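Adenylate kinase (Thermus thermophilus, PDB 3CM0) catalyses the reversible transfer of the terminal phosphate group between ATP and AMP, probably contributing to cellular energy homeostasis and adenine nucleotide metabolism. Local coordinates at residues A[7-12]-A[108-113]; A[29-34]-A[75-80]; A[118-123]-A[135-140]. One frame throughout, in Å; residues are numbered along the deposited sequence.

Contact 1: A[7-12]-A[108-113]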
loop_
_atom_site.group_PDB
_atom_site.type_symbol
_atom_site.label_atom_id
_atom_site.label_comp_id
_atom_site.label_asym_id
_atom_site.label_seq_id
_atom_site.Cartn_x
_atom_site.Cartn_y
_atom_site.Cartn_z
ATOM N N VAL A 7 2.471 -0.086 -9.947
ATOM C CA VAL A 7 1.379 -0.915 -9.427
ATOM C C VAL A 7 1.083 -0.475 -8.004
ATOM O O VAL A 7 1.994 -0.242 -7.213
ATOM C CB VAL A 7 1.707 -2.427 -9.426
ATOM C CG1 VAL A 7 0.485 -3.206 -8.868
ATOM C CG2 VAL A 7 1.965 -2.900 -10.851
ATOM N N ILE A 8 -0.210 -0.347 -7.665
ATOM C CA ILE A 8 -0.608 0.034 -6.338
ATOM C C ILE A 8 -1.375 -1.130 -5.732
ATOM O O ILE A 8 -2.212 -1.716 -6.414
ATOM C CB ILE A 8 -1.566 1.271 -6.391
ATOM C CG1 ILE A 8 -0.777 2.511 -6.857
ATOM C CG2 ILE A 8 -2.165 1.525 -5.037
ATOM C CD1 ILE A 8 -1.708 3.762 -7.242
ATOM N N PHE A 9 -1.057 -1.486 -4.491
ATOM C CA PHE A 9 -1.791 -2.578 -3.800
ATOM C C PHE A 9 -2.666 -2.046 -2.667
ATOM O O PHE A 9 -2.191 -1.290 -1.820
ATOM C CB PHE A 9 -0.797 -3.587 -3.166
ATOM C CG PHE A 9 -0.204 -4.545 -4.135
ATOM C CD1 PHE A 9 -0.698 -5.847 -4.230
ATOM C CD2 PHE A 9 0.850 -4.166 -4.967
ATOM C CE1 PHE A 9 -0.130 -6.747 -5.124
ATOM C CE2 PHE A 9 1.414 -5.062 -5.860
ATOM C CZ PHE A 9 0.929 -6.350 -5.945
ATOM N N LEU A 10 -3.939 -2.473 -2.632
ATOM C CA LEU A 10 -4.883 -2.112 -1.568
ATOM C C LEU A 10 -5.482 -3.434 -0.988
ATOM O O LEU A 10 -5.660 -4.431 -1.694
ATOM C CB LEU A 10 -6.035 -1.256 -2.100
ATOM C CG LEU A 10 -5.681 0.092 -2.766
ATOM C CD1 LEU A 10 -6.960 0.712 -3.287
ATOM C CD2 LEU A 10 -4.980 1.029 -1.771
ATOM N N GLY A 11 -5.756 -3.445 0.292
ATOM C CA GLY A 11 -6.338 -4.653 0.868
ATOM C C GLY A 11 -6.382 -4.531 2.366
ATOM O O GLY A 11 -5.603 -3.788 2.950
ATOM N N PRO A 12 -7.308 -5.234 3.019
ATOM C CA PRO A 12 -7.441 -5.194 4.482
ATOM C C PRO A 12 -6.363 -6.014 5.180
ATOM O O PRO A 12 -5.695 -6.840 4.578
ATOM C CB PRO A 12 -8.817 -5.822 4.720
ATOM C CG PRO A 12 -8.842 -6.920 3.602
ATOM C CD PRO A 12 -8.315 -6.126 2.403
ATOM N N GLY A 108 -2.256 -0.996 -12.811
ATOM C CA GLY A 108 -3.456 -1.406 -12.096
ATOM C C GLY A 108 -3.345 -1.136 -10.610
ATOM O O GLY A 108 -2.261 -0.882 -10.092
ATOM N N VAL A 109 -4.497 -1.121 -9.941
ATOM C CA VAL A 109 -4.567 -0.956 -8.511
ATOM C C VAL A 109 -5.179 -2.282 -8.075
ATOM O O VAL A 109 -6.343 -2.559 -8.321
ATOM C CB VAL A 109 -5.508 0.229 -8.137
ATOM C CG1 VAL A 109 -5.650 0.344 -6.651
ATOM C CG2 VAL A 109 -4.846 1.513 -8.683
ATOM N N VAL A 110 -4.358 -3.108 -7.458
ATOM C CA VAL A 110 -4.789 -4.437 -7.018
ATOM C C VAL A 110 -5.568 -4.334 -5.712
ATOM O O VAL A 110 -5.070 -3.786 -4.737
ATOM C CB VAL A 110 -3.549 -5.330 -6.808
ATOM C CG1 VAL A 110 -3.961 -6.713 -6.254
ATOM C CG2 VAL A 110 -2.829 -5.464 -8.114
ATOM N N LEU A 111 -6.803 -4.857 -5.704
ATOM C CA LEU A 111 -7.604 -4.842 -4.480
ATOM C C LEU A 111 -7.819 -6.303 -4.112
ATOM O O LEU A 111 -8.581 -7.008 -4.791
ATOM C CB LEU A 111 -8.974 -4.175 -4.710
ATOM C CG LEU A 111 -9.881 -4.180 -3.449
ATOM C CD1 LEU A 111 -9.317 -3.257 -2.362
ATOM C CD2 LEU A 111 -11.286 -3.631 -3.867
ATOM N N VAL A 112 -7.127 -6.756 -3.068
ATOM C CA VAL A 112 -7.242 -8.149 -2.638
ATOM C C VAL A 112 -8.479 -8.290 -1.771
ATOM O O VAL A 112 -8.597 -7.649 -0.730
ATOM C CB VAL A 112 -5.988 -8.583 -1.851
ATOM C CG1 VAL A 112 -6.075 -10.091 -1.505
ATOM C CG2 VAL A 112 -4.727 -8.294 -2.703
ATOM N N GLU A 113 -9.386 -9.183 -2.197
ATOM C CA GLU A 113 -10.673 -9.356 -1.514
ATOM C C GLU A 113 -10.772 -10.724 -0.866
ATOM O O GLU A 113 -10.474 -11.736 -1.502
ATOM C CB GLU A 113 -11.800 -9.207 -2.545
ATOM C CG GLU A 113 -11.771 -7.861 -3.274
ATOM C CD GLU A 113 -12.937 -7.696 -4.255
ATOM O OE1 GLU A 113 -13.386 -8.711 -4.843
ATOM O OE2 GLU A 113 -13.368 -6.552 -4.465
#

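Contact 2: A[29-34]-A[75-80]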
loop_
_atom_site.group_PDB
_atom_site.type_symbol
_atom_site.label_atom_id
_atom_site.label_comp_id
_atom_site.label_asym_id
_atom_site.label_seq_id
_atom_site.Cartn_x
_atom_site.Cartn_y
_atom_site.Cartn_z
ATOM N N GLY A 29 11.310 -7.034 -10.781
ATOM C CA GLY A 29 12.190 -5.880 -10.724
ATOM C C GLY A 29 11.527 -4.543 -10.424
ATOM O O GLY A 29 11.933 -3.517 -10.964
ATOM N N PHE A 30 10.483 -4.550 -9.599
ATOM C CA PHE A 30 9.825 -3.290 -9.223
ATOM C C PHE A 30 10.437 -2.874 -7.899
ATOM O O PHE A 30 10.743 -3.728 -7.061
ATOM C CB PHE A 30 8.307 -3.478 -8.974
ATOM C CG PHE A 30 7.485 -3.609 -10.215
ATOM C CD1 PHE A 30 6.686 -2.543 -10.650
ATOM C CD2 PHE A 30 7.500 -4.783 -10.966
ATOM C CE1 PHE A 30 5.906 -2.643 -11.803
ATOM C CE2 PHE A 30 6.727 -4.903 -12.130
ATOM C CZ PHE A 30 5.926 -3.823 -12.555
ATOM N N LYS A 31 10.616 -1.569 -7.705
ATOM C CA LYS A 31 11.091 -1.066 -6.434
ATOM C C LYS A 31 9.843 -0.806 -5.579
ATOM O O LYS A 31 8.967 0.012 -5.961
ATOM C CB LYS A 31 11.867 0.245 -6.614
ATOM C CG LYS A 31 12.378 0.802 -5.295
ATOM C CD LYS A 31 13.515 1.812 -5.479
ATOM C CE LYS A 31 13.084 3.038 -6.245
ATOM N NZ LYS A 31 14.170 4.061 -6.299
ATOM N N LYS A 32 9.751 -1.504 -4.444
ATOM C CA LYS A 32 8.631 -1.351 -3.520
ATOM C C LYS A 32 8.935 -0.177 -2.603
ATOM O O LYS A 32 9.847 -0.215 -1.785
ATOM C CB LYS A 32 8.446 -2.640 -2.703
ATOM C CG LYS A 32 7.263 -2.666 -1.754
ATOM C CD LYS A 32 7.074 -4.105 -1.240
ATOM C CE LYS A 32 5.899 -4.293 -0.286
ATOM N NZ LYS A 32 6.087 -3.662 1.050
ATOM N N LEU A 33 8.159 0.884 -2.740
ATOM C CA LEU A 33 8.388 2.069 -1.955
ATOM C C LEU A 33 7.683 2.089 -0.603
ATOM O O LEU A 33 6.580 1.574 -0.441
ATOM C CB LEU A 33 7.958 3.302 -2.751
ATOM C CG LEU A 33 8.518 3.453 -4.161
ATOM C CD1 LEU A 33 8.136 4.822 -4.691
ATOM C CD2 LEU A 33 10.027 3.269 -4.150
ATOM N N SER A 34 8.342 2.699 0.372
ATOM C CA SER A 34 7.760 2.862 1.697
ATOM C C SER A 34 8.114 4.281 2.096
ATOM O O SER A 34 9.296 4.601 2.319
ATOM C CB SER A 34 8.363 1.885 2.718
ATOM O OG SER A 34 8.118 2.370 4.038
ATOM N N GLU A 75 12.410 9.043 -5.738
ATOM C CA GLU A 75 12.467 7.582 -5.725
ATOM C C GLU A 75 11.832 6.882 -6.908
ATOM O O GLU A 75 12.026 5.677 -7.052
ATOM C CB GLU A 75 11.792 7.024 -4.460
ATOM C CG GLU A 75 12.452 7.348 -3.138
ATOM C CD GLU A 75 13.659 6.477 -2.868
ATOM O OE1 GLU A 75 13.558 5.239 -3.060
ATOM O OE2 GLU A 75 14.699 7.036 -2.465
ATOM N N LEU A 76 11.080 7.588 -7.753
ATOM C CA LEU A 76 10.490 6.893 -8.885
ATOM C C LEU A 76 11.702 6.325 -9.644
ATOM O O LEU A 76 12.813 6.865 -9.662
ATOM C CB LEU A 76 9.732 7.771 -9.882
ATOM C CG LEU A 76 8.331 8.211 -9.469
ATOM C CD1 LEU A 76 7.787 9.165 -10.516
ATOM C CD2 LEU A 76 7.405 7.032 -9.276
ATOM N N ALA A 77 11.373 5.202 -10.261
ATOM C CA ALA A 77 12.209 4.367 -11.091
ATOM C C ALA A 77 11.306 3.846 -12.193
ATOM O O ALA A 77 10.097 4.075 -12.187
ATOM C CB ALA A 77 12.755 3.232 -10.281
ATOM N N GLU A 78 11.912 3.154 -13.141
ATOM C CA GLU A 78 11.198 2.618 -14.273
ATOM C C GLU A 78 10.046 1.742 -13.784
ATOM O O GLU A 78 8.988 1.715 -14.406
ATOM C CB GLU A 78 12.125 1.769 -15.143
ATOM C CG GLU A 78 13.360 2.488 -15.664
ATOM C CD GLU A 78 14.421 1.517 -16.162
ATOM O OE1 GLU A 78 14.209 0.880 -17.219
ATOM O OE2 GLU A 78 15.465 1.386 -15.482
ATOM N N ARG A 79 10.245 1.050 -12.666
ATOM C CA ARG A 79 9.181 0.136 -12.169
ATOM C C ARG A 79 9.033 0.282 -10.665
ATOM O O ARG A 79 9.962 -0.017 -9.907
ATOM C CB ARG A 79 9.541 -1.312 -12.499
ATOM C CG ARG A 79 9.775 -1.562 -13.959
ATOM C CD ARG A 79 10.073 -3.053 -14.152
ATOM N NE ARG A 79 10.357 -3.369 -15.549
ATOM C CZ ARG A 79 11.114 -4.393 -15.933
ATOM N NH1 ARG A 79 11.661 -5.194 -15.024
ATOM N NH2 ARG A 79 11.344 -4.608 -17.221
ATOM N N VAL A 80 7.836 0.713 -10.235
ATOM C CA VAL A 80 7.604 0.967 -8.832
ATOM C C VAL A 80 6.283 0.348 -8.350
ATOM O O VAL A 80 5.303 0.308 -9.121
ATOM C CB VAL A 80 7.530 2.517 -8.595
ATOM C CG1 VAL A 80 6.385 3.119 -9.464
ATOM C CG2 VAL A 80 7.315 2.837 -7.137
#

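Contact 3: A[118-123]-A[135-140]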
loop_
_atom_site.group_PDB
_atom_site.type_symbol
_atom_site.label_atom_id
_atom_site.label_comp_id
_atom_site.label_asym_id
_atom_site.label_seq_id
_atom_site.Cartn_x
_atom_site.Cartn_y
_atom_site.Cartn_z
ATOM N N GLU A 118 -13.206 -15.205 6.959
ATOM C CA GLU A 118 -11.874 -15.778 6.816
ATOM C C GLU A 118 -10.811 -14.792 7.330
ATOM O O GLU A 118 -9.803 -15.197 7.959
ATOM C CB GLU A 118 -11.575 -16.121 5.333
ATOM C CG GLU A 118 -12.479 -17.269 4.796
ATOM C CD GLU A 118 -12.198 -18.609 5.473
ATOM O OE1 GLU A 118 -11.221 -18.698 6.241
ATOM O OE2 GLU A 118 -12.944 -19.589 5.229
ATOM N N LEU A 119 -10.998 -13.513 7.037
ATOM C CA LEU A 119 -10.003 -12.553 7.540
ATOM C C LEU A 119 -9.992 -12.610 9.067
ATOM O O LEU A 119 -8.927 -12.650 9.692
ATOM C CB LEU A 119 -10.351 -11.151 7.110
ATOM C CG LEU A 119 -10.180 -10.780 5.642
ATOM C CD1 LEU A 119 -10.880 -9.457 5.407
ATOM C CD2 LEU A 119 -8.706 -10.689 5.292
ATOM N N VAL A 120 -11.173 -12.612 9.677
ATOM C CA VAL A 120 -11.248 -12.673 11.132
ATOM C C VAL A 120 -10.611 -13.953 11.675
ATOM O O VAL A 120 -9.831 -13.921 12.636
ATOM C CB VAL A 120 -12.715 -12.604 11.605
ATOM C CG1 VAL A 120 -12.776 -12.804 13.117
ATOM C CG2 VAL A 120 -13.328 -11.275 11.215
ATOM N N ARG A 121 -10.923 -15.096 11.064
ATOM C CA ARG A 121 -10.337 -16.353 11.523
ATOM C C ARG A 121 -8.812 -16.295 11.462
ATOM O O ARG A 121 -8.118 -16.693 12.410
ATOM C CB ARG A 121 -10.808 -17.536 10.653
ATOM C CG ARG A 121 -12.229 -17.939 10.867
ATOM C CD ARG A 121 -12.625 -18.974 9.813
ATOM N NE ARG A 121 -12.269 -20.335 10.209
ATOM C CZ ARG A 121 -11.700 -21.227 9.405
ATOM N NH1 ARG A 121 -11.410 -20.909 8.150
ATOM N NH2 ARG A 121 -11.432 -22.446 9.854
ATOM N N ARG A 122 -8.293 -15.800 10.350
ATOM C CA ARG A 122 -6.848 -15.707 10.158
ATOM C C ARG A 122 -6.191 -14.847 11.206
ATOM O O ARG A 122 -5.217 -15.281 11.847
ATOM C CB ARG A 122 -6.511 -15.088 8.819
ATOM C CG ARG A 122 -6.841 -15.934 7.645
ATOM C CD ARG A 122 -6.486 -15.210 6.372
ATOM N NE ARG A 122 -6.804 -16.039 5.213
ATOM C CZ ARG A 122 -6.639 -15.650 3.959
ATOM N NH1 ARG A 122 -6.160 -14.443 3.689
ATOM N NH2 ARG A 122 -6.965 -16.471 2.975
ATOM N N ILE A 123 -6.719 -13.634 11.368
ATOM C CA ILE A 123 -6.158 -12.690 12.321
ATOM C C ILE A 123 -6.207 -13.244 13.747
ATOM O O ILE A 123 -5.195 -13.202 14.475
ATOM C CB ILE A 123 -6.905 -11.360 12.244
ATOM C CG1 ILE A 123 -6.661 -10.721 10.869
ATOM C CG2 ILE A 123 -6.436 -10.438 13.379
ATOM C CD1 ILE A 123 -7.561 -9.544 10.564
ATOM N N ASP A 135 -6.265 -8.516 19.980
ATOM C CA ASP A 135 -7.188 -8.973 18.953
ATOM C C ASP A 135 -8.259 -9.943 19.471
ATOM O O ASP A 135 -7.965 -11.102 19.793
ATOM C CB ASP A 135 -6.432 -9.667 17.802
ATOM C CG ASP A 135 -5.378 -8.784 17.149
ATOM O OD1 ASP A 135 -5.713 -7.680 16.648
ATOM O OD2 ASP A 135 -4.204 -9.216 17.115
ATOM N N ASN A 136 -9.495 -9.457 19.552
ATOM C CA ASN A 136 -10.629 -10.281 19.955
ATOM C C ASN A 136 -11.586 -10.030 18.797
ATOM O O ASN A 136 -11.370 -9.086 18.031
ATOM C CB ASN A 136 -11.223 -9.793 21.274
ATOM C CG ASN A 136 -11.819 -8.408 21.163
ATOM O OD1 ASN A 136 -12.821 -8.204 20.480
ATOM N ND2 ASN A 136 -11.200 -7.442 21.834
ATOM N N GLU A 137 -12.636 -10.841 18.658
ATOM C CA GLU A 137 -13.550 -10.686 17.526
ATOM C C GLU A 137 -14.033 -9.271 17.309
ATOM O O GLU A 137 -13.977 -8.723 16.195
ATOM C CB GLU A 137 -14.764 -11.610 17.663
ATOM C CG GLU A 137 -15.549 -11.672 16.384
ATOM C CD GLU A 137 -16.815 -12.500 16.486
ATOM O OE1 GLU A 137 -16.772 -13.580 17.113
ATOM O OE2 GLU A 137 -17.850 -12.072 15.926
ATOM N N GLU A 138 -14.516 -8.669 18.384
ATOM C CA GLU A 138 -15.026 -7.313 18.322
ATOM C C GLU A 138 -14.010 -6.329 17.772
ATOM O O GLU A 138 -14.295 -5.623 16.808
ATOM C CB GLU A 138 -15.464 -6.848 19.719
ATOM C CG GLU A 138 -15.894 -5.378 19.798
ATOM C CD GLU A 138 -17.340 -5.154 19.372
ATOM O OE1 GLU A 138 -18.238 -5.819 19.937
ATOM O OE2 GLU A 138 -17.581 -4.309 18.485
ATOM N N THR A 139 -12.823 -6.269 18.378
ATOM C CA THR A 139 -11.807 -5.320 17.925
ATOM C C THR A 139 -11.382 -5.538 16.472
ATOM O O THR A 139 -11.144 -4.569 15.737
ATOM C CB THR A 139 -10.542 -5.341 18.826
ATOM O OG1 THR A 139 -9.965 -6.648 18.832
ATOM C CG2 THR A 139 -10.895 -4.944 20.248
ATOM N N VAL A 140 -11.284 -6.801 16.063
ATOM C CA VAL A 140 -10.893 -7.100 14.690
ATOM C C VAL A 140 -11.988 -6.663 13.715
ATOM O O VAL A 140 -11.697 -6.005 12.718
ATOM C CB VAL A 140 -10.565 -8.598 14.506
ATOM C CG1 VAL A 140 -10.350 -8.914 13.009
ATOM C CG2 VAL A 140 -9.301 -8.956 15.306
#

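Contact 1: A[7-12]-A[108-113]
This is a parallel strand pair at the centre of the P-loop sheet, with Ile-8 and Leu-10 bonding to Gly-108, Val-110 and Val-112. Ile-8 N donates to Gly-108 O at 3.2 Å. Val-110 N returns a bond to Ile-8 O at 2.8 Å. Leu-10 N reaches Val-110 O at 2.7 Å, and Leu-10 O accepts from Val-112 N at 3.1 Å. Ile-8, Leu-10, Val-109 and Leu-111 share one face of the sheet. There Leu-10 CD1 meets Val-109 CG1 at 3.6 Å, the two side chains crossing obliquely. Tyr-158 of helix 137-160 packs on Ile-8 and Val-109. Val-7, Phe-9 and Val-110 lie on the other face. Phe-9 CG is anti to the carbonyl carbon (chi1 -79°), and the side chain runs beside Val-110. Val-110 CB sits over one ring face, 4.3 Å from the centroid of the Phe-9 ring, a CH-pi contact. An alanine in place of Phe-9 would probably leave Val-110 without this ring face and open a gap toward Ala-21 and Leu-24 of helix 17-28. Strand 4-10 ends at Leu-10, and Gly-11 and Pro-12 lead into the predicted ATP-binding loop, the strand-to-P-loop arrangement of P-loop kinases.

Contact 2: A[29-34]-A[75-80]
Lys-31 N donates to Arg-79 O at 2.8 Å in a nearly straight backbone bond (171° at the hydrogen). Two CA-H...O contacts flank it: Phe-30 CA to Arg-79 O, and Val-80 CA to Lys-31 O. The charged contacts belong to the side chain of Lys-31. It bends at chi3 (63°), which turns CE toward Glu-75. NZ then makes a weak hydrogen bond to Glu-75 O at 2.8 Å. The salt bridge from Lys-31 NZ to Glu-75 OE1 is longer, at 3.5 Å. The aromatic contact is a CH-pi one. Arg-79 CB lies over one face of the Phe-30 ring, 3.9 Å from its centroid, and the two side chains cross at about a right angle. The apolar contact is tight. Val-80 CG2 is anti to its backbone N and meets both CG and CD1 of Leu-33, each at 3.3 Å. Strand 31-33 is one edge strand of the sheet and lies beside strand 79-83, whose other neighbour is strand 4-10. Phe-30 also packs on Val-7 of strand 4-10. Helix 17-28 leads into 29-34, touching Lys-32 through Ala-21 and Ser-22, and helix 65-75 into 75-80. Ser-34 caps the next helix, 35-44, in the NMP region.

Contact 3: A[118-123]-A[135-140]
Between residues 118-123 and 135-140 the nearest CA atoms are those of Val-120 and Val-140, 6.6 Å apart. Helix 116-130 runs on into the LID, residues 125-135, and helix 137-160 leads away from it, so the contact is a helix-loop-helix closed at the base of that domain. With only eleven residues, this LID is consistent with the short form known among adenylate kinases. Val-140 carries the packing. Its side chain and that of Ile-123 lie alongside each other, pointing opposite ways. Both methyls of Val-140 are used. Val-140 CG2 meets Ile-123 CG2 at 3.8 Å. Val-140 CG1 meets Ile-123 CD1 at 3.8 Å. Val-140 CG1 is anti to its backbone N (chi1 172°), and Val-120 CG2 also lies 4.2 Å from Val-140 CG1.

Acidic side chains border this apolar patch. Asp-135 CG approaches Ile-123 CG2 at 4.3 Å. Its carboxylate is held by two arginines, OD1 by NH1 of Arg-143 and OD2 by NE of Arg-132, both predicted to bind AMP. Those two salt bridges probably fix the rotation of the carboxylate. Glu-137 CG lies 4.4 Å from Val-120 CG1, while Glu-137 OE2 pairs with Arg-141 NE in a salt bridge. Asn-136 is the N-cap of helix 137-160: in the capping bond its OD1 accepts from Thr-139 N at 2.9 Å, with the donor above the carbonyl plane.

How the contacts relate
From the N terminus, strand 4-10 supplies the first half of contact 1. Its partner comes about a hundred residues later, in strand 104-113. Contact 2 opens and closes within that span, bracketing the helices of the NMP region, so it is nested in contact 1. Contact 3 follows in series after strand 104-113 and closes a short loop round the LID. Contacts 1 and 2 share the central sheet, where Val-7 N lies 3.0 Å from Val-80 O, a probable hydrogen bond. Contact 3 meets contact 1 where Pro-12 packs on Leu-119. Contacts 2 and 3 do not touch, their nearest atoms being about 16 Å apart.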